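Local coordinates for hypothetical Thioesterase Protein SP_1851 (PDB 4XY5) that probably hydrolyses acyl thioesters as a PaaI-like thioesterase of the hotdog fold, at the interface of chains A and B. Numbering follows the deposited sequence. Chains: chain A/B, Hypothetical Thioesterase Protein SP_1851.

The interface of chains A and B. Residues chain A 73-77; chain B 72-76.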
ATOM      1  N   GLN A  73       8.959   0.802  -2.210  1.00 10.52           N
ATOM      2  CA  GLN A  73       7.612   0.357  -1.936  1.00 10.35           C
ATOM      3  C   GLN A  73       6.666   0.939  -2.950  1.00  8.99           C
ATOM      4  O   GLN A  73       6.826   2.070  -3.377  1.00  9.32           O
ATOM      5  CB  GLN A  73       7.205   0.783  -0.511  1.00 14.58           C
ATOM      6  CG  GLN A  73       5.959   0.116   0.009  1.00 14.58           C
ATOM      7  CD  GLN A  73       4.687   0.748  -0.500  1.00 13.68           C
ATOM      8  OE1 GLN A  73       4.666   1.910  -0.910  1.00 14.17           O
ATOM      9  NE2 GLN A  73       3.601  -0.016  -0.450  1.00 14.29           N
ATOM     10  N   SER A  74       5.658   0.177  -3.341  1.00  9.68           N
ATOM     11  CA  SER A  74       4.655   0.764  -4.205  1.00 10.87           C
ATOM     12  C   SER A  74       3.274   0.237  -3.872  1.00  9.96           C
ATOM     13  O   SER A  74       3.130  -0.915  -3.472  1.00  9.87           O
ATOM     14  CB  SER A  74       4.967   0.480  -5.671  1.00 10.88           C
ATOM     15  OG  SER A  74       3.984   1.099  -6.479  1.00 13.23           O
ATOM     16  N   SER A  75       2.276   1.096  -4.019  1.00  9.16           N
ATOM     17  CA  SER A  75       0.879   0.681  -3.872  1.00  9.98           C
ATOM     18  C   SER A  75       0.085   1.045  -5.126  1.00 10.28           C
ATOM     19  O   SER A  75       0.262   2.120  -5.678  1.00 13.97           O
ATOM     20  CB  SER A  75       0.276   1.321  -2.624  1.00 13.91           C
ATOM     21  OG  SER A  75       0.917   0.775  -1.490  1.00 18.49           O
ATOM     22  N   ILE A  76      -0.763   0.141  -5.612  1.00  9.65           N
ATOM     23  CA  ILE A  76      -1.512   0.431  -6.831  1.00  8.79           C
ATOM     24  C   ILE A  76      -2.970   0.042  -6.637  1.00  9.65           C
ATOM     25  O   ILE A  76      -3.261  -0.948  -5.968  1.00  8.67           O
ATOM     26  CB  ILE A  76      -0.913  -0.318  -8.069  1.00  7.81           C
ATOM     27  CG1 ILE A  76      -1.740  -0.053  -9.331  1.00  8.15           C
ATOM     28  CG2 ILE A  76      -0.814  -1.815  -7.781  1.00  9.07           C
ATOM     29  CD1 ILE A  76      -0.983  -0.446 -10.645  1.00  7.95           C
ATOM     30  N   ASN A  77      -3.866   0.867  -7.175  1.00 10.40           N
ATOM     31  CA  ASN A  77      -5.306   0.597  -7.195  1.00  9.47           C
ATOM     32  C   ASN A  77      -5.772   0.433  -8.620  1.00 10.64           C
ATOM     33  O   ASN A  77      -5.487   1.285  -9.465  1.00 10.29           O
ATOM     34  CB  ASN A  77      -6.101   1.738  -6.565  1.00 13.95           C
ATOM     35  CG  ASN A  77      -5.988   1.761  -5.066  1.00 16.47           C
ATOM     36  OD1 ASN A  77      -5.039   2.313  -4.517  1.00 20.87           O
ATOM     37  ND2 ASN A  77      -6.951   1.153  -4.394  1.00 20.36           N
TER
ATOM     38  N   LEU B  72      -7.811  -5.810  -6.993  1.00 20.81           N
ATOM     39  CA  LEU B  72      -8.342  -4.485  -6.686  1.00 18.79           C
ATOM     40  C   LEU B  72      -7.239  -3.530  -6.268  1.00 14.77           C
ATOM     41  O   LEU B  72      -7.254  -2.342  -6.594  1.00 11.13           O
ATOM     42  CB  LEU B  72      -9.358  -4.549  -5.554  1.00 20.48           C
ATOM     43  CG  LEU B  72     -10.828  -4.833  -5.817  1.00 28.60           C
ATOM     44  CD1 LEU B  72     -11.575  -4.644  -4.506  1.00 27.07           C
ATOM     45  CD2 LEU B  72     -11.364  -3.904  -6.892  1.00 28.56           C
ATOM     46  N   GLN B  73      -6.299  -4.064  -5.503  1.00 12.37           N
ATOM     47  CA  GLN B  73      -5.269  -3.236  -4.899  1.00 11.68           C
ATOM     48  C   GLN B  73      -4.085  -4.108  -4.569  1.00 10.07           C
ATOM     49  O   GLN B  73      -4.251  -5.258  -4.213  1.00 10.56           O
ATOM     50  CB  GLN B  73      -5.814  -2.550  -3.636  1.00 13.94           C
ATOM     51  CG  GLN B  73      -4.930  -1.439  -3.073  1.00 12.54           C
ATOM     52  CD  GLN B  73      -3.738  -1.957  -2.298  1.00 14.73           C
ATOM     53  OE1 GLN B  73      -3.755  -3.075  -1.759  1.00 14.39           O
ATOM     54  NE2 GLN B  73      -2.688  -1.141  -2.229  1.00 15.30           N
ATOM     55  N   SER B  74      -2.880  -3.574  -4.696  1.00 11.36           N
ATOM     56  CA  SER B  74      -1.714  -4.327  -4.277  1.00 11.60           C
ATOM     57  C   SER B  74      -0.648  -3.405  -3.718  1.00  8.88           C
ATOM     58  O   SER B  74      -0.499  -2.277  -4.178  1.00  9.31           O
ATOM     59  CB  SER B  74      -1.134  -5.128  -5.444  1.00 12.80           C
ATOM     60  OG  SER B  74      -0.018  -5.892  -5.015  1.00 14.14           O
ATOM     61  N   SER B  75       0.090  -3.910  -2.743  1.00  8.19           N
ATOM     62  CA  SER B  75       1.235  -3.198  -2.172  1.00  9.24           C
ATOM     63  C   SER B  75       2.459  -4.095  -2.201  1.00 10.26           C
ATOM     64  O   SER B  75       2.365  -5.282  -1.890  1.00 12.97           O
ATOM     65  CB  SER B  75       0.916  -2.761  -0.737  1.00 14.31           C
ATOM     66  OG  SER B  75      -0.074  -1.753  -0.768  1.00 19.35           O
ATOM     67  N   ILE B  76       3.617  -3.550  -2.569  1.00 10.19           N
ATOM     68  CA  ILE B  76       4.812  -4.381  -2.653  1.00  7.73           C
ATOM     69  C   ILE B  76       5.972  -3.668  -1.982  1.00 10.02           C
ATOM     70  O   ILE B  76       6.069  -2.449  -2.063  1.00  7.98           O
ATOM     71  CB  ILE B  76       5.173  -4.729  -4.140  1.00  7.58           C
ATOM     72  CG1 ILE B  76       6.465  -5.543  -4.210  1.00  7.61           C
ATOM     73  CG2 ILE B  76       5.263  -3.447  -4.987  1.00  8.24           C
ATOM     74  CD1 ILE B  76       6.631  -6.317  -5.554  1.00  7.80           C
TER
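A:Ser75 and B:Ser75 face each other tip to tip at the centre of an antiparallel pairing of two copies of the same strand, their hydroxyl oxygens OG and OG 2.8 Å apart in a hydrogen bond of undecided direction. In A:Ser75 a chi1 of -67° sets OG beside the backbone N and anti to the carbonyl carbon, where the two hydroxyls meet across the axis. Backbone bonds flank the pair: the N of A:Ile76 reaches the O of B:Ser74 at 2.8 Å, and the N of B:Ser74 returns to the O of A:Ile76 at 2.9 Å, with twin bonds joining A:Ser74 and B:Ile76.

On the face bearing the serine hydroxyls, A:Gln73 and B:Gln73 lie along their own strands, CG of A:Gln73 resting 3.3 Å from the carbonyl O of B:Ile76. A bend at chi2 (-81°) lays the A:Gln73 amide forward, to A:Ser75. Its NE2 gives a nearly straight bond to A:Ser75 OG (3.0 Å), with the oxygen in the amide plane. B:Gln73 does the same for B:Ser75. Each OG thus accepts from its own glutamine and also bonds the other serine, so the glutamines fix the hydroxyls within a short hydrogen-bonded chain. The side chains of A:Asn77 and B:Gln73 cross obliquely, ND2 of the former 3.5 Å from CG of the latter, amide planes 56° apart.

The opposite face, turned towards helix 47-64, carries a looser apolar contact, methyl CG2 of B:Ile76 meeting CB of A:Ser74 at 4.0 Å. Strand 68-78 pairs with its copy about the two-fold axis, continuing the sheet between hotdog subunits, probably the dimer common in this family, here part of an assembly of four copies.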